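PDB 3MKB: hemoglobin subunit beta, which probably carries oxygen in shark blood, as other vertebrate haemoglobins do, by binding it reversibly at the iron of its haem. Local coordinates for residues Ala60-Asp63 with Ala64-Glu68; Val76-Ser79 with Lys80-Asp84. All blocks are in the same frame, centred on the assembly; numbering follows the deposited sequence.

Interaction 1 of 2, residues Ala60-Asp63 with Ala64-Glu68. With HEM (protoporphyrin IX containing Fe), chain F.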
ATOM      1  N   ALA B  60      -8.720 -20.538  13.790  1.00 36.87           N
ATOM      2  CA  ALA B  60      -9.503 -19.346  13.380  1.00 37.40           C
ATOM      3  C   ALA B  60      -9.897 -19.332  11.883  1.00 36.01           C
ATOM      4  O   ALA B  60     -11.014 -18.993  11.542  1.00 35.39           O
ATOM      5  CB  ALA B  60      -8.810 -18.042  13.813  1.00 36.05           C
ATOM      6  N   LEU B  61      -8.982 -19.755  11.011  1.00 37.75           N
ATOM      7  CA  LEU B  61      -9.268 -19.841   9.575  1.00 37.61           C
ATOM      8  C   LEU B  61     -10.410 -20.831   9.342  1.00 40.21           C
ATOM      9  O   LEU B  61     -11.392 -20.532   8.645  1.00 39.63           O
ATOM     10  CB  LEU B  61      -7.998 -20.228   8.817  1.00 36.14           C
ATOM     11  CG  LEU B  61      -6.927 -19.153   8.872  1.00 34.57           C
ATOM     12  CD1 LEU B  61      -5.746 -19.594   8.071  1.00 30.07           C
ATOM     13  CD2 LEU B  61      -7.468 -17.781   8.394  1.00 34.69           C
ATOM     14  N   GLN B  62     -10.317 -21.989  10.006  1.00 42.48           N
ATOM     15  CA  GLN B  62     -11.374 -22.976   9.920  1.00 44.82           C
ATOM     16  C   GLN B  62     -12.712 -22.387  10.405  1.00 44.67           C
ATOM     17  O   GLN B  62     -13.763 -22.647   9.804  1.00 43.14           O
ATOM     18  CB  GLN B  62     -10.973 -24.261  10.658  1.00 45.91           C
ATOM     19  CG  GLN B  62     -10.011 -25.186   9.859  1.00 50.89           C
ATOM     20  CD  GLN B  62     -10.482 -26.674   9.786  1.00 57.04           C
ATOM     21  OE1 GLN B  62      -9.759 -27.558   9.262  1.00 60.14           O
ATOM     22  NE2 GLN B  62     -11.695 -26.947  10.298  1.00 54.58           N
ATOM     23  N   ASP B  63     -12.656 -21.546  11.448  1.00 45.16           N
ATOM     24  CA  ASP B  63     -13.860 -20.829  11.940  1.00 46.21           C
ATOM     25  C   ASP B  63     -14.470 -19.913  10.880  1.00 45.56           C
ATOM     26  O   ASP B  63     -15.707 -19.863  10.717  1.00 45.83           O
ATOM     27  CB  ASP B  63     -13.528 -20.077  13.258  1.00 47.15           C
ATOM     28  CG  ASP B  63     -14.753 -19.404  13.914  1.00 49.70           C
ATOM     29  OD1 ASP B  63     -14.582 -18.217  14.302  1.00 52.76           O
ATOM     30  OD2 ASP B  63     -15.852 -20.032  14.085  1.00 50.07           O
ATOM     31  N   ALA B  64     -13.604 -19.226  10.123  1.00 44.03           N
ATOM     32  CA  ALA B  64     -14.036 -18.411   8.964  1.00 44.03           C
ATOM     33  C   ALA B  64     -14.564 -19.289   7.850  1.00 44.14           C
ATOM     34  O   ALA B  64     -15.538 -18.941   7.213  1.00 43.08           O
ATOM     35  CB  ALA B  64     -12.882 -17.502   8.415  1.00 42.62           C
ATOM     36  N   VAL B  65     -13.904 -20.433   7.637  1.00 45.19           N
ATOM     37  CA  VAL B  65     -14.355 -21.404   6.656  1.00 45.52           C
ATOM     38  C   VAL B  65     -15.770 -21.869   6.971  1.00 47.21           C
ATOM     39  O   VAL B  65     -16.621 -21.843   6.075  1.00 46.08           O
ATOM     40  CB  VAL B  65     -13.414 -22.616   6.492  1.00 45.21           C
ATOM     41  CG1 VAL B  65     -14.051 -23.646   5.530  1.00 42.58           C
ATOM     42  CG2 VAL B  65     -12.026 -22.160   6.019  1.00 43.66           C
ATOM     43  N   LYS B  66     -16.016 -22.258   8.232  1.00 48.49           N
ATOM     44  CA  LYS B  66     -17.340 -22.803   8.611  1.00 50.69           C
ATOM     45  C   LYS B  66     -18.444 -21.788   8.502  1.00 51.08           C
ATOM     46  O   LYS B  66     -19.605 -22.134   8.661  1.00 52.52           O
ATOM     47  CB  LYS B  66     -17.334 -23.380  10.026  1.00 50.76           C
ATOM     48  CG  LYS B  66     -17.350 -24.916  10.105  1.00 52.67           C
ATOM     49  CD  LYS B  66     -15.922 -25.523  10.217  1.00 53.01           C
ATOM     50  CE  LYS B  66     -15.147 -25.457   8.868  1.00 51.18           C
ATOM     51  NZ  LYS B  66     -13.665 -25.651   8.944  1.00 50.80           N
ATOM     52  N   HIS B  67     -18.085 -20.534   8.237  1.00 52.22           N
ATOM     53  CA  HIS B  67     -19.018 -19.403   8.293  1.00 52.57           C
ATOM     54  C   HIS B  67     -18.660 -18.314   7.297  1.00 52.58           C
ATOM     55  O   HIS B  67     -18.705 -17.129   7.614  1.00 52.81           O
ATOM     56  CB  HIS B  67     -19.010 -18.766   9.690  1.00 53.46           C
ATOM     57  CG  HIS B  67     -19.470 -19.673  10.789  1.00 54.58           C
ATOM     58  ND1 HIS B  67     -20.801 -19.848  11.093  1.00 56.21           N
ATOM     59  CD2 HIS B  67     -18.776 -20.425  11.678  1.00 56.03           C
ATOM     60  CE1 HIS B  67     -20.906 -20.688  12.111  1.00 57.95           C
ATOM     61  NE2 HIS B  67     -19.694 -21.048  12.489  1.00 56.16           N
ATOM     62  N   GLU B  68     -18.331 -18.726   6.082  1.00 52.77           N
ATOM     63  CA  GLU B  68     -17.938 -17.855   4.981  1.00 53.10           C
ATOM     64  C   GLU B  68     -18.755 -16.572   4.807  1.00 53.25           C
ATOM     65  O   GLU B  68     -18.240 -15.565   4.317  1.00 52.05           O
ATOM     66  CB  GLU B  68     -17.969 -18.677   3.685  1.00 52.81           C
ATOM     67  CG  GLU B  68     -16.733 -18.605   2.849  1.00 54.65           C
ATOM     68  CD  GLU B  68     -15.475 -18.447   3.671  1.00 54.14           C
ATOM     69  OE1 GLU B  68     -14.989 -19.432   4.248  1.00 59.31           O
ATOM     70  OE2 GLU B  68     -14.966 -17.329   3.744  1.00 55.89           O
TER
HETATM   71  CHA HEM F 137      -3.122 -15.094  18.862  1.00 35.46           C
HETATM   72  CHB HEM F 137      -5.688 -15.842  14.847  1.00 36.27           C
HETATM   73  CHC HEM F 137      -2.591 -13.025  12.529  1.00 36.27           C
HETATM   74  CHD HEM F 137       0.185 -12.472  16.509  1.00 36.71           C
HETATM   75  C1A HEM F 137      -4.098 -15.439  17.980  1.00 38.47           C
HETATM   76  C2A HEM F 137      -5.297 -16.113  18.350  1.00 37.72           C
HETATM   77  C3A HEM F 137      -5.987 -16.334  17.248  1.00 37.03           C
HETATM   78  C4A HEM F 137      -5.255 -15.800  16.156  1.00 37.66           C
HETATM   79  CMA HEM F 137      -7.357 -17.042  17.171  1.00 36.48           C
HETATM   80  CAA HEM F 137      -5.702 -16.549  19.778  1.00 39.03           C
HETATM   81  CBA HEM F 137      -6.344 -15.391  20.531  1.00 43.88           C
HETATM   82  CGA HEM F 137      -6.847 -15.917  21.865  1.00 48.10           C
HETATM   83  O1A HEM F 137      -7.930 -16.553  21.909  1.00 51.13           O
HETATM   84  O2A HEM F 137      -6.164 -15.706  22.883  1.00 46.63           O
HETATM   85  C1B HEM F 137      -5.098 -15.168  13.835  1.00 36.26           C
HETATM   86  C2B HEM F 137      -5.540 -15.115  12.443  1.00 34.68           C
HETATM   87  C3B HEM F 137      -4.649 -14.326  11.815  1.00 36.05           C
HETATM   88  C4B HEM F 137      -3.642 -13.863  12.778  1.00 35.12           C
HETATM   89  CMB HEM F 137      -6.770 -15.819  11.780  1.00 32.30           C
HETATM   90  CAB HEM F 137      -4.675 -13.943  10.327  1.00 33.24           C
HETATM   91  CBB HEM F 137      -4.615 -12.629  10.071  1.00 35.44           C
HETATM   92  C1C HEM F 137      -1.558 -12.660  13.396  1.00 38.44           C
HETATM   93  C2C HEM F 137      -0.349 -11.946  13.048  1.00 36.51           C
HETATM   94  C3C HEM F 137       0.406 -11.828  14.129  1.00 39.16           C
HETATM   95  C4C HEM F 137      -0.290 -12.425  15.225  1.00 39.50           C
HETATM   96  CMC HEM F 137       0.074 -11.432  11.671  1.00 38.80           C
HETATM   97  CAC HEM F 137       1.777 -11.120  14.236  1.00 41.16           C
HETATM   98  CBC HEM F 137       2.731 -11.267  13.285  1.00 44.55           C
HETATM   99  C1D HEM F 137      -0.403 -13.181  17.507  1.00 35.09           C
HETATM  100  C2D HEM F 137       0.120 -13.404  18.842  1.00 35.58           C
HETATM  101  C3D HEM F 137      -0.938 -14.233  19.544  1.00 37.05           C
HETATM  102  C4D HEM F 137      -1.983 -14.429  18.580  1.00 33.55           C
HETATM  103  CMD HEM F 137       1.462 -12.923  19.428  1.00 33.58           C
HETATM  104  CAD HEM F 137      -0.952 -14.796  20.987  1.00 38.09           C
HETATM  105  CBD HEM F 137      -0.163 -16.082  21.072  1.00 43.69           C
HETATM  106  CGD HEM F 137      -0.040 -16.378  22.575  1.00 51.51           C
HETATM  107  O1D HEM F 137      -0.625 -17.399  23.024  1.00 55.61           O
HETATM  108  O2D HEM F 137       0.624 -15.621  23.369  1.00 54.02           O
HETATM  109  NA  HEM F 137      -4.078 -15.251  16.609  1.00 38.00           N
HETATM  110  NB  HEM F 137      -3.977 -14.399  13.994  1.00 35.75           N
HETATM  111  NC  HEM F 137      -1.495 -12.943  14.753  1.00 38.74           N
HETATM  112  ND  HEM F 137      -1.640 -13.783  17.410  1.00 39.29           N
HETATM  113 FE   HEM F 137      -2.813 -13.960  15.693  1.00 40.18          FE
HETATM  114  O   HOH W   1      -1.512 -15.493  14.794  1.00 54.51           O

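Interaction 2 of 2, residues Val76-Ser79 with Lys80-Asp84. With HEM (protoporphyrin IX containing Fe), chain F.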
ATOM      1  N   VAL B  76     -14.930 -10.988  16.289  1.00 41.60           N
ATOM      2  CA  VAL B  76     -14.957  -9.844  17.234  1.00 42.49           C
ATOM      3  C   VAL B  76     -13.948  -9.979  18.365  1.00 43.10           C
ATOM      4  O   VAL B  76     -13.084  -9.096  18.556  1.00 43.37           O
ATOM      5  CB  VAL B  76     -16.397  -9.482  17.758  1.00 42.41           C
ATOM      6  CG1 VAL B  76     -16.414  -8.063  18.338  1.00 42.88           C
ATOM      7  CG2 VAL B  76     -17.384  -9.533  16.659  1.00 41.18           C
ATOM      8  N   ASN B  77     -14.018 -11.089  19.087  1.00 43.95           N
ATOM      9  CA  ASN B  77     -13.137 -11.304  20.217  1.00 44.80           C
ATOM     10  C   ASN B  77     -11.696 -11.538  19.769  1.00 44.14           C
ATOM     11  O   ASN B  77     -10.751 -11.116  20.458  1.00 43.69           O
ATOM     12  CB  ASN B  77     -13.648 -12.470  21.075  1.00 45.76           C
ATOM     13  CG  ASN B  77     -15.158 -12.426  21.278  1.00 51.53           C
ATOM     14  OD1 ASN B  77     -15.899 -13.351  20.856  1.00 55.79           O
ATOM     15  ND2 ASN B  77     -15.646 -11.319  21.884  1.00 55.48           N
ATOM     16  N   ILE B  78     -11.525 -12.208  18.618  1.00 42.40           N
ATOM     17  CA  ILE B  78     -10.174 -12.441  18.075  1.00 41.09           C
ATOM     18  C   ILE B  78      -9.550 -11.087  17.763  1.00 40.20           C
ATOM     19  O   ILE B  78      -8.413 -10.803  18.105  1.00 39.82           O
ATOM     20  CB  ILE B  78     -10.186 -13.376  16.818  1.00 41.21           C
ATOM     21  CG1 ILE B  78     -10.442 -14.832  17.223  1.00 42.39           C
ATOM     22  CG2 ILE B  78      -8.818 -13.321  16.060  1.00 38.56           C
ATOM     23  CD1 ILE B  78     -11.280 -15.628  16.231  1.00 40.00           C
ATOM     24  N   SER B  79     -10.320 -10.241  17.119  1.00 39.69           N
ATOM     25  CA  SER B  79      -9.783  -8.971  16.648  1.00 39.87           C
ATOM     26  C   SER B  79      -9.400  -8.019  17.821  1.00 40.07           C
ATOM     27  O   SER B  79      -8.289  -7.458  17.843  1.00 39.00           O
ATOM     28  CB  SER B  79     -10.770  -8.364  15.668  1.00 38.23           C
ATOM     29  OG  SER B  79     -10.494  -7.014  15.411  1.00 40.25           O
ATOM     30  N   LYS B  80     -10.313  -7.875  18.803  1.00 40.79           N
ATOM     31  CA  LYS B  80     -10.044  -7.102  20.022  1.00 40.54           C
ATOM     32  C   LYS B  80      -8.739  -7.519  20.719  1.00 40.01           C
ATOM     33  O   LYS B  80      -7.993  -6.653  21.213  1.00 39.79           O
ATOM     34  CB  LYS B  80     -11.203  -7.197  21.014  1.00 40.90           C
ATOM     35  CG  LYS B  80     -12.454  -6.452  20.581  1.00 43.20           C
ATOM     36  CD  LYS B  80     -13.262  -5.955  21.812  1.00 47.36           C
ATOM     37  CE  LYS B  80     -14.598  -5.330  21.409  1.00 47.62           C
ATOM     38  NZ  LYS B  80     -15.693  -6.378  21.323  1.00 49.87           N
ATOM     39  N   ALA B  81      -8.488  -8.836  20.761  1.00 38.30           N
ATOM     40  CA  ALA B  81      -7.316  -9.419  21.386  1.00 36.66           C
ATOM     41  C   ALA B  81      -6.055  -8.934  20.653  1.00 36.81           C
ATOM     42  O   ALA B  81      -5.015  -8.561  21.263  1.00 34.88           O
ATOM     43  CB  ALA B  81      -7.421 -10.953  21.343  1.00 36.22           C
ATOM     44  N   HIS B  82      -6.152  -8.930  19.326  1.00 35.85           N
ATOM     45  CA  HIS B  82      -5.016  -8.484  18.510  1.00 37.03           C
ATOM     46  C   HIS B  82      -4.783  -6.969  18.605  1.00 37.58           C
ATOM     47  O   HIS B  82      -3.606  -6.502  18.624  1.00 37.24           O
ATOM     48  CB  HIS B  82      -5.190  -8.944  17.057  1.00 36.43           C
ATOM     49  CG  HIS B  82      -4.952 -10.407  16.861  1.00 37.85           C
ATOM     50  ND1 HIS B  82      -5.870 -11.367  17.234  1.00 36.14           N
ATOM     51  CD2 HIS B  82      -3.919 -11.076  16.296  1.00 36.10           C
ATOM     52  CE1 HIS B  82      -5.398 -12.560  16.943  1.00 30.95           C
ATOM     53  NE2 HIS B  82      -4.227 -12.415  16.360  1.00 34.79           N
ATOM     54  N   ALA B  83      -5.880  -6.202  18.638  1.00 37.50           N
ATOM     55  CA  ALA B  83      -5.742  -4.738  18.773  1.00 40.07           C
ATOM     56  C   ALA B  83      -5.361  -4.281  20.234  1.00 41.42           C
ATOM     57  O   ALA B  83      -4.384  -3.557  20.443  1.00 42.52           O
ATOM     58  CB  ALA B  83      -6.981  -4.057  18.306  1.00 38.67           C
ATOM     59  N   ASP B  84      -6.081  -4.817  21.216  1.00 43.04           N
ATOM     60  CA  ASP B  84      -6.200  -4.266  22.588  1.00 43.37           C
ATOM     61  C   ASP B  84      -5.273  -4.931  23.582  1.00 44.11           C
ATOM     62  O   ASP B  84      -4.885  -4.311  24.554  1.00 45.33           O
ATOM     63  CB  ASP B  84      -7.662  -4.367  23.087  1.00 43.70           C
ATOM     64  CG  ASP B  84      -8.623  -3.433  22.314  1.00 46.34           C
ATOM     65  OD1 ASP B  84      -9.864  -3.479  22.501  1.00 48.96           O
ATOM     66  OD2 ASP B  84      -8.137  -2.619  21.517  1.00 48.04           O
TER
HETATM   67  CHA HEM F 137      -3.122 -15.094  18.862  1.00 35.46           C
HETATM   68  CHB HEM F 137      -5.688 -15.842  14.847  1.00 36.27           C
HETATM   69  CHC HEM F 137      -2.591 -13.025  12.529  1.00 36.27           C
HETATM   70  CHD HEM F 137       0.185 -12.472  16.509  1.00 36.71           C
HETATM   71  C1A HEM F 137      -4.098 -15.439  17.980  1.00 38.47           C
HETATM   72  C2A HEM F 137      -5.297 -16.113  18.350  1.00 37.72           C
HETATM   73  C3A HEM F 137      -5.987 -16.334  17.248  1.00 37.03           C
HETATM   74  C4A HEM F 137      -5.255 -15.800  16.156  1.00 37.66           C
HETATM   75  CMA HEM F 137      -7.357 -17.042  17.171  1.00 36.48           C
HETATM   76  CAA HEM F 137      -5.702 -16.549  19.778  1.00 39.03           C
HETATM   77  CBA HEM F 137      -6.344 -15.391  20.531  1.00 43.88           C
HETATM   78  CGA HEM F 137      -6.847 -15.917  21.865  1.00 48.10           C
HETATM   79  O1A HEM F 137      -7.930 -16.553  21.909  1.00 51.13           O
HETATM   80  O2A HEM F 137      -6.164 -15.706  22.883  1.00 46.63           O
HETATM   81  C1B HEM F 137      -5.098 -15.168  13.835  1.00 36.26           C
HETATM   82  C2B HEM F 137      -5.540 -15.115  12.443  1.00 34.68           C
HETATM   83  C3B HEM F 137      -4.649 -14.326  11.815  1.00 36.05           C
HETATM   84  C4B HEM F 137      -3.642 -13.863  12.778  1.00 35.12           C
HETATM   85  CMB HEM F 137      -6.770 -15.819  11.780  1.00 32.30           C
HETATM   86  CAB HEM F 137      -4.675 -13.943  10.327  1.00 33.24           C
HETATM   87  CBB HEM F 137      -4.615 -12.629  10.071  1.00 35.44           C
HETATM   88  C1C HEM F 137      -1.558 -12.660  13.396  1.00 38.44           C
HETATM   89  C2C HEM F 137      -0.349 -11.946  13.048  1.00 36.51           C
HETATM   90  C3C HEM F 137       0.406 -11.828  14.129  1.00 39.16           C
HETATM   91  C4C HEM F 137      -0.290 -12.425  15.225  1.00 39.50           C
HETATM   92  CMC HEM F 137       0.074 -11.432  11.671  1.00 38.80           C
HETATM   93  CAC HEM F 137       1.777 -11.120  14.236  1.00 41.16           C
HETATM   94  CBC HEM F 137       2.731 -11.267  13.285  1.00 44.55           C
HETATM   95  C1D HEM F 137      -0.403 -13.181  17.507  1.00 35.09           C
HETATM   96  C2D HEM F 137       0.120 -13.404  18.842  1.00 35.58           C
HETATM   97  C3D HEM F 137      -0.938 -14.233  19.544  1.00 37.05           C
HETATM   98  C4D HEM F 137      -1.983 -14.429  18.580  1.00 33.55           C
HETATM   99  CMD HEM F 137       1.462 -12.923  19.428  1.00 33.58           C
HETATM  100  CAD HEM F 137      -0.952 -14.796  20.987  1.00 38.09           C
HETATM  101  CBD HEM F 137      -0.163 -16.082  21.072  1.00 43.69           C
HETATM  102  CGD HEM F 137      -0.040 -16.378  22.575  1.00 51.51           C
HETATM  103  O1D HEM F 137      -0.625 -17.399  23.024  1.00 55.61           O
HETATM  104  O2D HEM F 137       0.624 -15.621  23.369  1.00 54.02           O
HETATM  105  NA  HEM F 137      -4.078 -15.251  16.609  1.00 38.00           N
HETATM  106  NB  HEM F 137      -3.977 -14.399  13.994  1.00 35.75           N
HETATM  107  NC  HEM F 137      -1.495 -12.943  14.753  1.00 38.74           N
HETATM  108  ND  HEM F 137      -1.640 -13.783  17.410  1.00 39.29           N
HETATM  109 FE   HEM F 137      -2.813 -13.960  15.693  1.00 40.18          FE
HETATM  110  O   HOH W   1      -1.512 -15.493  14.794  1.00 54.51           O

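Interaction 1 of 2, residues Ala60-Asp63 with Ala64-Glu68
Lys66 touches Gln62 through a chain bent twice, at chi2 (94°) and at chi3 (-74°), which folds the aliphatic part back over the preceding turn. Lys66 NZ thereby comes 3.1 Å from Gln62 O, a weak hydrogen bond. The same carbonyl oxygen takes the regular helical bond from Lys66 N, 2.8 Å from Gln62 O, and is gripped from backbone and side chain at once. A lysine suits this site, since its charge would probably be welcome near the carbonyl-rich C-terminal end of a helix. His67 reaches back one turn as well. Its CG stands beside its own backbone N, anti to the carbonyl carbon, and the ring presents an edge in its plane to Asp63, with His67 CD2 3.3 Å from Asp63 O. The Asp63 carboxylate is turned 71° to that ring and approaches with OD2 3.8 Å from His67 CD2, so carboxylate and imidazole meet at a steep angle without joining their polar atoms.

On the buried side, Val65 N bonds Leu61 O at 2.7 Å. Val65 CG2, beside its own backbone N, lies close to that oxygen; a compact apolar side chain suits a site between Ile11, Phe15 and Phe123. Ala60, on the haem side of the helix, is small enough to bring its CB 3.6 Å from the haem methyl CMB, and Leu61 CD2 meets that methyl at 4.0 Å. Both residues line the haem pocket from what corresponds to the E helix of the globin fold.

Helix 50-65 is embraced by others of the fold: Leu61 and Val65 both press on Phe15 of helix 5-17; on helix 114-132, Leu61 meets Val127 and Val65 meets Phe123, while Ala64 meets Val71, and Asp63 and His67 meet Glu74, of the short helix 71-74.

Interaction 2 of 2, residues Val76-Ser79 with Lys80-Asp84
His82 binds the haem iron through NE2, 2.2 Å from FE, and water 1 is bound to the iron on the opposite face of the porphyrin. The imidazole stands on the haem with CE1 over the pyrrole nitrogen NA and CD2 over NC, so its plane runs roughly along the line joining those two nitrogens. The remaining ring nitrogen is used to hold the ring: His82 ND1 donates to Ile78 O at 2.7 Å, nearly straight (169°). Ile78 O lies close to the plane of the ring, whereas ND1 comes in well above the carbonyl plane, 42° out of it. Ile78 O also accepts from His82 N at 3.2 Å, and one carbonyl thus ties down both the backbone and the ring. Histidine suits the place because it alone pairs a metal-binding nitrogen with a second nitrogen that can donate.

This is the proximal histidine on the F helix of the globin fold, helix 76-85. The branched Ile78 serves both partners: its CG2, anti to the backbone N, lies alongside the imidazole, 3.6 Å from His82 CE1, and its CG1 packs 3.8 Å from haem CMA.

Further out, Ala83 N bonds Ser79 O at 2.8 Å, and Lys80 N bonds Val76 O. The Lys80 chain runs extended beside Val76 as far as CE and then bends at chi4 (88°), which sets NZ 3.5 Å from Val76 CG1. Ser79 has a short hydroxyl that can both give and take, and its OG is hydrogen-bonded to Ile131 O and Gln134 N. Ile131 of helix 114-132 also packs against Ile78 and His82.

How the interactions relate
From the N terminus, the chain reaches interaction 1 at the C-terminal end of helix 50-65, passes through the short helix 71-74, and enters interaction 2 on helix 76-85. Each contact joins consecutive residues, so neither closes a long loop; they follow in series, neither nesting nor crossing. Their centres lie 16 Å apart, yet the two helices meet where Ala60 CB packs against Ile78 CD1 at 4.2 Å. The haem is shared: residues 60-63 touch a methyl-bearing edge, while residues 76-84 supply the iron ligand. Both also lean on helix 114-132, near Val127 and Phe123 in one case and Ile131 in the other.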